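Local structure of Polyphosphate:AMP phosphotransferase (Meiothermus ruber H328, 5O6M) at residues D102-V107 against R122-D127; E126-V131 against Q143-H148. The protein uses inorganic polyphosphate as phosphate donor to convert AMP to ADP and ADP to ATP, and also accepts other nucleoside mono- and diphosphates. The protein carries 1 engineered substitution. All blocks are in the same frame, centred on the assembly; numbering follows the deposited sequence.

Contact 1 of 2, residues D102-V107 against R122-D127. With ATP (adenosine-5'-triphosphate), chain X.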
loop_
_atom_site.group_PDB
_atom_site.type_symbol
_atom_site.label_atom_id
_atom_site.label_comp_id
_atom_site.label_asym_id
_atom_site.label_seq_id
_atom_site.Cartn_x
_atom_site.Cartn_y
_atom_site.Cartn_z
ATOM N N ASP D 102 0.276 8.196 12.798
ATOM C CA ASP D 102 0.115 9.640 12.754
ATOM C C ASP D 102 -0.805 10.028 11.604
ATOM O O ASP D 102 -0.918 9.317 10.601
ATOM C CB ASP D 102 1.474 10.324 12.598
ATOM C CG ASP D 102 2.141 9.997 11.273
ATOM O OD1 ASP D 102 2.876 8.988 11.211
ATOM O OD2 ASP D 102 1.929 10.750 10.298
ATOM N N TYR D 103 -1.471 11.170 11.758
ATOM C CA TYR D 103 -2.469 11.588 10.782
ATOM C C TYR D 103 -1.869 11.844 9.403
ATOM O O TYR D 103 -2.604 11.826 8.409
ATOM C CB TYR D 103 -3.186 12.839 11.289
ATOM C CG TYR D 103 -2.260 14.016 11.451
ATOM C CD1 TYR D 103 -1.446 14.139 12.575
ATOM C CD2 TYR D 103 -2.198 15.006 10.481
ATOM C CE1 TYR D 103 -0.591 15.215 12.721
ATOM C CE2 TYR D 103 -1.354 16.082 10.617
ATOM C CZ TYR D 103 -0.554 16.186 11.736
ATOM O OH TYR D 103 0.285 17.265 11.860
ATOM N N LEU D 104 -0.559 12.088 9.313
ATOM C CA LEU D 104 0.070 12.316 8.017
ATOM C C LEU D 104 0.412 11.024 7.280
ATOM O O LEU D 104 0.741 11.079 6.090
ATOM C CB LEU D 104 1.339 13.162 8.175
ATOM C CG LEU D 104 1.169 14.659 8.436
ATOM C CD1 LEU D 104 2.515 15.360 8.404
ATOM C CD2 LEU D 104 0.229 15.279 7.418
ATOM N N TRP D 105 0.331 9.872 7.947
ATOM C CA TRP D 105 0.684 8.609 7.305
ATOM C C TRP D 105 -0.181 8.359 6.073
ATOM O O TRP D 105 0.334 8.130 4.973
ATOM C CB TRP D 105 0.538 7.473 8.314
ATOM C CG TRP D 105 0.816 6.081 7.807
ATOM C CD1 TRP D 105 2.040 5.491 7.655
ATOM C CD2 TRP D 105 -0.152 5.092 7.427
ATOM N NE1 TRP D 105 1.894 4.202 7.201
ATOM C CE2 TRP D 105 0.559 3.932 7.054
ATOM C CE3 TRP D 105 -1.550 5.076 7.366
ATOM C CZ2 TRP D 105 -0.079 2.771 6.620
ATOM C CZ3 TRP D 105 -2.182 3.923 6.934
ATOM C CH2 TRP D 105 -1.448 2.785 6.568
ATOM N N ARG D 106 -1.504 8.404 6.233
ATOM C CA ARG D 106 -2.390 8.115 5.112
ATOM C C ARG D 106 -2.318 9.175 4.020
ATOM O O ARG D 106 -2.663 8.885 2.871
ATOM C CB ARG D 106 -3.833 7.965 5.597
ATOM C CG ARG D 106 -4.472 9.259 6.057
ATOM C CD ARG D 106 -5.960 9.069 6.269
ATOM N NE ARG D 106 -6.650 10.339 6.470
ATOM C CZ ARG D 106 -7.968 10.485 6.398
ATOM N NH1 ARG D 106 -8.735 9.435 6.134
ATOM N NH2 ARG D 106 -8.516 11.677 6.589
ATOM N N VAL D 107 -1.900 10.397 4.352
ATOM C CA VAL D 107 -1.792 11.445 3.340
ATOM C C VAL D 107 -0.467 11.341 2.594
ATOM O O VAL D 107 -0.421 11.467 1.364
ATOM C CB VAL D 107 -1.970 12.838 3.977
ATOM C CG1 VAL D 107 -1.782 13.921 2.931
ATOM C CG2 VAL D 107 -3.339 12.958 4.620
ATOM N N ARG D 122 -10.049 17.077 -0.315
ATOM C CA ARG D 122 -9.776 17.128 1.118
ATOM C C ARG D 122 -8.358 16.620 1.353
ATOM O O ARG D 122 -7.758 16.027 0.450
ATOM C CB ARG D 122 -10.800 16.311 1.906
ATOM C CG ARG D 122 -12.206 16.895 1.866
ATOM C CD ARG D 122 -13.143 16.151 2.804
ATOM N NE ARG D 122 -14.538 16.500 2.557
ATOM C CZ ARG D 122 -15.165 17.527 3.120
ATOM N NH1 ARG D 122 -14.523 18.313 3.976
ATOM N NH2 ARG D 122 -16.437 17.763 2.831
ATOM N N SER D 123 -7.797 16.843 2.536
ATOM C CA SER D 123 -6.366 16.633 2.694
ATOM C C SER D 123 -6.027 16.503 4.172
ATOM O O SER D 123 -6.905 16.330 5.024
ATOM C CB SER D 123 -5.577 17.781 2.060
ATOM O OG SER D 123 -5.793 18.974 2.792
ATOM N N HIS D 124 -4.725 16.587 4.461
ATOM C CA HIS D 124 -4.226 16.641 5.827
ATOM C C HIS D 124 -4.787 17.822 6.607
ATOM O O HIS D 124 -4.729 17.816 7.842
ATOM C CB HIS D 124 -2.696 16.712 5.806
ATOM C CG HIS D 124 -2.145 17.668 4.791
ATOM N ND1 HIS D 124 -2.394 17.546 3.441
ATOM C CD2 HIS D 124 -1.334 18.744 4.924
ATOM C CE1 HIS D 124 -1.784 18.520 2.788
ATOM N NE2 HIS D 124 -1.130 19.259 3.665
ATOM N N TYR D 125 -5.319 18.836 5.923
ATOM C CA TYR D 125 -5.851 19.992 6.633
ATOM C C TYR D 125 -7.098 19.644 7.434
ATOM O O TYR D 125 -7.390 20.323 8.423
ATOM C CB TYR D 125 -6.131 21.133 5.647
ATOM C CG TYR D 125 -4.848 21.783 5.182
ATOM C CD1 TYR D 125 -4.213 22.740 5.960
ATOM C CD2 TYR D 125 -4.258 21.421 3.980
ATOM C CE1 TYR D 125 -3.027 23.325 5.553
ATOM C CE2 TYR D 125 -3.071 22.002 3.563
ATOM C CZ TYR D 125 -2.460 22.953 4.357
ATOM O OH TYR D 125 -1.280 23.540 3.954
ATOM N N GLU D 126 -7.813 18.581 7.059
ATOM C CA GLU D 126 -8.941 18.128 7.867
ATOM C C GLU D 126 -8.533 17.821 9.302
ATOM O O GLU D 126 -9.385 17.853 10.196
ATOM C CB GLU D 126 -9.589 16.897 7.229
ATOM C CG GLU D 126 -10.236 17.164 5.879
ATOM C CD GLU D 126 -11.510 17.989 5.991
ATOM O OE1 GLU D 126 -12.170 17.924 7.050
ATOM O OE2 GLU D 126 -11.855 18.697 5.020
ATOM N N ASP D 127 -7.259 17.511 9.547
ATOM C CA ASP D 127 -6.799 17.206 10.896
ATOM C C ASP D 127 -6.524 18.451 11.732
ATOM O O ASP D 127 -6.082 18.319 12.880
ATOM C CB ASP D 127 -5.555 16.316 10.839
ATOM C CG ASP D 127 -5.876 14.898 10.397
ATOM O OD1 ASP D 127 -6.536 14.170 11.171
ATOM O OD2 ASP D 127 -5.476 14.506 9.281
HETATM P PG ATP X . -17.423 14.975 0.444
HETATM O O1G ATP X . -15.931 15.146 0.357
HETATM O O2G ATP X . -18.090 16.034 1.317
HETATM O O3G ATP X . -18.103 14.971 -0.933
HETATM P PB ATP X . -18.292 12.183 0.614
HETATM O O1B ATP X . -19.656 11.883 1.101
HETATM O O2B ATP X . -18.098 12.174 -0.904
HETATM O O3B ATP X . -17.767 13.588 1.148
HETATM P PA ATP X . -15.862 11.252 2.033
HETATM O O1A ATP X . -14.750 11.551 1.107
HETATM O O2A ATP X . -15.729 9.910 2.750
HETATM O O3A ATP X . -17.233 11.166 1.227
HETATM O "O5'" ATP X . -15.927 12.367 3.237
HETATM C "C5'" ATP X . -16.644 12.073 4.454
HETATM C "C4'" ATP X . -16.208 12.945 5.608
HETATM O "O4'" ATP X . -14.865 12.624 6.034
HETATM C "C3'" ATP X . -16.232 14.465 5.380
HETATM O "O3'" ATP X . -17.283 15.043 6.144
HETATM C "C2'" ATP X . -14.860 14.935 5.899
HETATM O "O2'" ATP X . -14.931 16.117 6.688
HETATM C "C1'" ATP X . -14.456 13.753 6.770
HETATM N N9 ATP X . -13.032 13.667 7.079
HETATM C C8 ATP X . -11.972 13.786 6.221
HETATM N N7 ATP X . -10.800 13.777 6.811
HETATM C C5 ATP X . -11.112 13.635 8.154
HETATM C C6 ATP X . -10.314 13.572 9.314
HETATM N N6 ATP X . -8.984 13.700 9.310
HETATM N N1 ATP X . -10.942 13.414 10.499
HETATM C C2 ATP X . -12.275 13.342 10.517
HETATM N N3 ATP X . -13.131 13.406 9.495
HETATM C C4 ATP X . -12.483 13.554 8.335
HETATM O O HOH W 1 -5.369 11.924 8.592
HETATM O O HOH W 2 -6.965 14.184 6.977
#
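Tyr103 lies against the carboxylate of Asp127, its CB 3.5 Å from Asp127 OD2, with ring and carboxylate planes 55° apart. Tyr103 CG lies between the backbone N and the carbonyl carbon (chi1 63°), and ring atom CD2 packs against Asp127 CB; the hydroxyl is hydrogen-bonded to His148. Leu104 CD2 reaches His124 CB at 3.6 Å, and Val107 meets the same residue at about a right angle, CG1 being 3.7 Å from His124 ND1. This is the dry, close-packed part. His124 ND1 is buried there with no partner in the model, while NE2 is bonded to Glu153.

Across Asp127 the contact is looser and wet, although buried: no direct hydrogen bond joins the segments, and two waters bridge them. One is held by Tyr103 O, Arg106 NE and Asp127 OD2. The other binds Arg106 NH2, Ser123 O, Asp127 OD2 and ATP N6. Arg106 NH2 and Asp127 OD2, oppositely charged but not in contact, are 4.9 Å apart. ATP N7 lies at the edge of the guanidinium, near its plane, 3.1 Å from Arg106 NH2. Asp127 OD1 takes a weak bond from ATP N6. At the far end Arg122 NE and NH2 each bond a gamma-phosphate oxygen, NH2 to O2G at 2.8 Å, and NH1 makes a salt bridge to Glu126 OE2 (2.9 Å), which probably steadies the guanidinium.

Ser123 OG, accepting from Tyr125 N and also hydrogen-bonded to Gln63, forms an ST turn after strand 117-121, and the wet side lines the adenine and gamma-phosphate part of the ATP pocket in a P-loop NTPase-type kinase.

Contact 2 of 2, residues E126-V131 against Q143-H148. With ATP (adenosine-5'-triphosphate), chain X.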
loop_
_atom_site.group_PDB
_atom_site.type_symbol
_atom_site.label_atom_id
_atom_site.label_comp_id
_atom_site.label_asym_id
_atom_site.label_seq_id
_atom_site.Cartn_x
_atom_site.Cartn_y
_atom_site.Cartn_z
ATOM N N GLU D 126 -7.813 18.581 7.059
ATOM C CA GLU D 126 -8.941 18.128 7.867
ATOM C C GLU D 126 -8.533 17.821 9.302
ATOM O O GLU D 126 -9.385 17.853 10.196
ATOM C CB GLU D 126 -9.589 16.897 7.229
ATOM C CG GLU D 126 -10.236 17.164 5.879
ATOM C CD GLU D 126 -11.510 17.989 5.991
ATOM O OE1 GLU D 126 -12.170 17.924 7.050
ATOM O OE2 GLU D 126 -11.855 18.697 5.020
ATOM N N ASP D 127 -7.259 17.511 9.547
ATOM C CA ASP D 127 -6.799 17.206 10.896
ATOM C C ASP D 127 -6.524 18.451 11.732
ATOM O O ASP D 127 -6.082 18.319 12.880
ATOM C CB ASP D 127 -5.555 16.316 10.839
ATOM C CG ASP D 127 -5.876 14.898 10.397
ATOM O OD1 ASP D 127 -6.536 14.170 11.171
ATOM O OD2 ASP D 127 -5.476 14.506 9.281
ATOM N N VAL D 128 -6.769 19.646 11.192
ATOM C CA VAL D 128 -6.815 20.864 11.994
ATOM C C VAL D 128 -8.095 21.616 11.649
ATOM O O VAL D 128 -8.222 22.815 11.928
ATOM C CB VAL D 128 -5.580 21.751 11.769
ATOM C CG1 VAL D 128 -4.321 21.042 12.252
ATOM C CG2 VAL D 128 -5.479 22.170 10.310
ATOM N N LEU D 129 -9.053 20.919 11.041
ATOM C CA LEU D 129 -10.341 21.518 10.708
ATOM C C LEU D 129 -11.454 20.807 11.466
ATOM O O LEU D 129 -11.765 21.172 12.604
ATOM C CB LEU D 129 -10.593 21.463 9.198
ATOM C CG LEU D 129 -9.676 22.322 8.325
ATOM C CD1 LEU D 129 -9.863 21.975 6.859
ATOM C CD2 LEU D 129 -9.953 23.802 8.562
ATOM N N VAL D 130 -12.057 19.788 10.851
ATOM C CA VAL D 130 -13.076 19.013 11.553
ATOM C C VAL D 130 -12.514 18.461 12.860
ATOM O O VAL D 130 -13.228 18.356 13.862
ATOM C CB VAL D 130 -13.632 17.898 10.648
ATOM C CG1 VAL D 130 -12.526 16.935 10.235
ATOM C CG2 VAL D 130 -14.755 17.156 11.358
ATOM N N VAL D 131 -11.229 18.094 12.868
ATOM C CA VAL D 131 -10.608 17.591 14.091
ATOM C C VAL D 131 -10.596 18.675 15.161
ATOM O O VAL D 131 -10.809 18.401 16.348
ATOM C CB VAL D 131 -9.190 17.069 13.794
ATOM C CG1 VAL D 131 -8.398 16.904 15.092
ATOM C CG2 VAL D 131 -9.255 15.757 13.033
ATOM N N GLN D 143 -3.039 21.776 17.933
ATOM C CA GLN D 143 -2.316 23.038 17.825
ATOM C C GLN D 143 -0.898 22.821 17.309
ATOM O O GLN D 143 -0.353 23.684 16.612
ATOM C CB GLN D 143 -2.295 23.748 19.182
ATOM C CG GLN D 143 -1.168 24.764 19.362
ATOM C CD GLN D 143 -1.316 25.989 18.469
ATOM O OE1 GLN D 143 -2.355 26.194 17.839
ATOM N NE2 GLN D 143 -0.270 26.810 18.414
ATOM N N LYS D 144 -0.291 21.676 17.631
ATOM C CA LYS D 144 1.054 21.402 17.147
ATOM C C LYS D 144 1.073 21.073 15.662
ATOM O O LYS D 144 2.150 21.053 15.054
ATOM C CB LYS D 144 1.691 20.257 17.931
ATOM C CG LYS D 144 1.615 20.430 19.434
ATOM C CD LYS D 144 2.934 20.026 20.065
ATOM C CE LYS D 144 2.855 19.939 21.572
ATOM N NZ LYS D 144 1.996 18.798 21.975
ATOM N N ARG D 145 -0.088 20.798 15.070
ATOM C CA ARG D 145 -0.134 20.300 13.705
ATOM C C ARG D 145 0.113 21.380 12.661
ATOM O O ARG D 145 0.534 21.049 11.549
ATOM C CB ARG D 145 -1.476 19.611 13.461
ATOM C CG ARG D 145 -1.618 18.352 14.305
ATOM C CD ARG D 145 -2.960 17.674 14.146
ATOM N NE ARG D 145 -2.974 16.404 14.870
ATOM C CZ ARG D 145 -3.996 15.555 14.875
ATOM N NH1 ARG D 145 -5.098 15.840 14.195
ATOM N NH2 ARG D 145 -3.915 14.422 15.561
ATOM N N TYR D 146 -0.110 22.657 12.982
ATOM C CA TYR D 146 0.236 23.709 12.028
ATOM C C TYR D 146 1.721 23.663 11.710
ATOM O O TYR D 146 2.129 23.809 10.551
ATOM C CB TYR D 146 -0.146 25.081 12.583
ATOM C CG TYR D 146 -1.612 25.219 12.930
ATOM C CD1 TYR D 146 -2.586 25.211 11.938
ATOM C CD2 TYR D 146 -2.022 25.341 14.253
ATOM C CE1 TYR D 146 -3.925 25.332 12.256
ATOM C CE2 TYR D 146 -3.359 25.461 14.579
ATOM C CZ TYR D 146 -4.306 25.456 13.579
ATOM O OH TYR D 146 -5.637 25.576 13.904
ATOM N N ARG D 147 2.544 23.436 12.732
ATOM C CA ARG D 147 3.978 23.291 12.522
ATOM C C ARG D 147 4.288 22.057 11.687
ATOM O O ARG D 147 5.016 22.136 10.690
ATOM C CB ARG D 147 4.684 23.209 13.875
ATOM C CG ARG D 147 6.101 22.694 13.793
ATOM C CD ARG D 147 7.113 23.739 14.168
ATOM N NE ARG D 147 8.341 23.109 14.636
ATOM C CZ ARG D 147 9.514 23.727 14.716
ATOM N NH1 ARG D 147 10.581 23.067 15.144
ATOM N NH2 ARG D 147 9.621 25.000 14.353
ATOM N N HIS D 148 3.727 20.907 12.076
ATOM C CA HIS D 148 3.907 19.674 11.316
ATOM C C HIS D 148 3.656 19.896 9.831
ATOM O O HIS D 148 4.419 19.429 8.979
ATOM C CB HIS D 148 2.956 18.595 11.838
ATOM C CG HIS D 148 3.094 18.313 13.300
ATOM N ND1 HIS D 148 2.143 17.612 14.009
ATOM C CD2 HIS D 148 4.072 18.624 14.182
ATOM C CE1 HIS D 148 2.528 17.508 15.270
ATOM N NE2 HIS D 148 3.693 18.115 15.400
HETATM P PG ATP X . -17.423 14.975 0.444
HETATM O O1G ATP X . -15.931 15.146 0.357
HETATM O O2G ATP X . -18.090 16.034 1.317
HETATM O O3G ATP X . -18.103 14.971 -0.933
HETATM P PB ATP X . -18.292 12.183 0.614
HETATM O O1B ATP X . -19.656 11.883 1.101
HETATM O O2B ATP X . -18.098 12.174 -0.904
HETATM O O3B ATP X . -17.767 13.588 1.148
HETATM P PA ATP X . -15.862 11.252 2.033
HETATM O O1A ATP X . -14.750 11.551 1.107
HETATM O O2A ATP X . -15.729 9.910 2.750
HETATM O O3A ATP X . -17.233 11.166 1.227
HETATM O "O5'" ATP X . -15.927 12.367 3.237
HETATM C "C5'" ATP X . -16.644 12.073 4.454
HETATM C "C4'" ATP X . -16.208 12.945 5.608
HETATM O "O4'" ATP X . -14.865 12.624 6.034
HETATM C "C3'" ATP X . -16.232 14.465 5.380
HETATM O "O3'" ATP X . -17.283 15.043 6.144
HETATM C "C2'" ATP X . -14.860 14.935 5.899
HETATM O "O2'" ATP X . -14.931 16.117 6.688
HETATM C "C1'" ATP X . -14.456 13.753 6.770
HETATM N N9 ATP X . -13.032 13.667 7.079
HETATM C C8 ATP X . -11.972 13.786 6.221
HETATM N N7 ATP X . -10.800 13.777 6.811
HETATM C C5 ATP X . -11.112 13.635 8.154
HETATM C C6 ATP X . -10.314 13.572 9.314
HETATM N N6 ATP X . -8.984 13.700 9.310
HETATM N N1 ATP X . -10.942 13.414 10.499
HETATM C C2 ATP X . -12.275 13.342 10.517
HETATM N N3 ATP X . -13.131 13.406 9.495
HETATM C C4 ATP X . -12.483 13.554 8.335
HETATM O O HOH W 3 -7.603 25.207 11.844
#
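Arg145 NH1 donates to the main-chain oxygen Asp127 O at 3.0 Å, with an N-H...O angle of 156°, on a lone pair in the carbonyl plane. Asp127 OD1 lies 3.7 Å from the same NH1 but well out of the guanidinium plane, a long salt bridge in which no N-H points at the oxygen. Arg145 NH2 has its stronger charged partner in Glu159 of the second subunit. Replaced by an alanine, Arg145 would probably leave Asp127 O without this donor and Glu159 of the second subunit without its mate.

The arginine chain is extended from CG to NE and slides past Val128 in the opposite direction, CB 3.4 Å from Val128 CG1. Val131 CG1 meets NH1 obliquely to the guanidinium, at 3.6 Å. Tyr146 CE1 also packs on Val128, 4.0 Å from its CB. The Tyr146 hydroxyl binds a water at 2.9 Å that also sits close to Val128 O.

Glu126 O accepts from both Leu129 N and Val131 N, tying down the turn into helix 130-133, with Leu129 at its N-cap position. Val130 CG1 then lies 3.6 Å from ATP C2, and Val131 CG2 faces N1 of the same adenine. One buried guanidinium thus bonds a backbone oxygen and Glu159 of the second subunit, with Asp127 OD1 only a long-range charge partner, and is likely to couple the adenine-binding turn to the subunit interface.

In the fold
The centres of the two contacts lie about 9 Å apart, on the same side of the chain's centre. Contact 1 joins residues 102-107, by helix 105-108, to the loop leaving strand 117-121 of the parallel five-stranded sheet; contact 2 carries that loop on into helix 130-133 and sets it against the start of helix 145-158. Residues 126-127 belong to both, so 122-131 runs as one chain between two flanking elements, which also touch each other where Tyr103 OH probably hydrogen-bonds His148 ND1. Both contacts reach ATP and the second subunit, consistent with a nucleotide pocket close to the interface between two copies of the kinase.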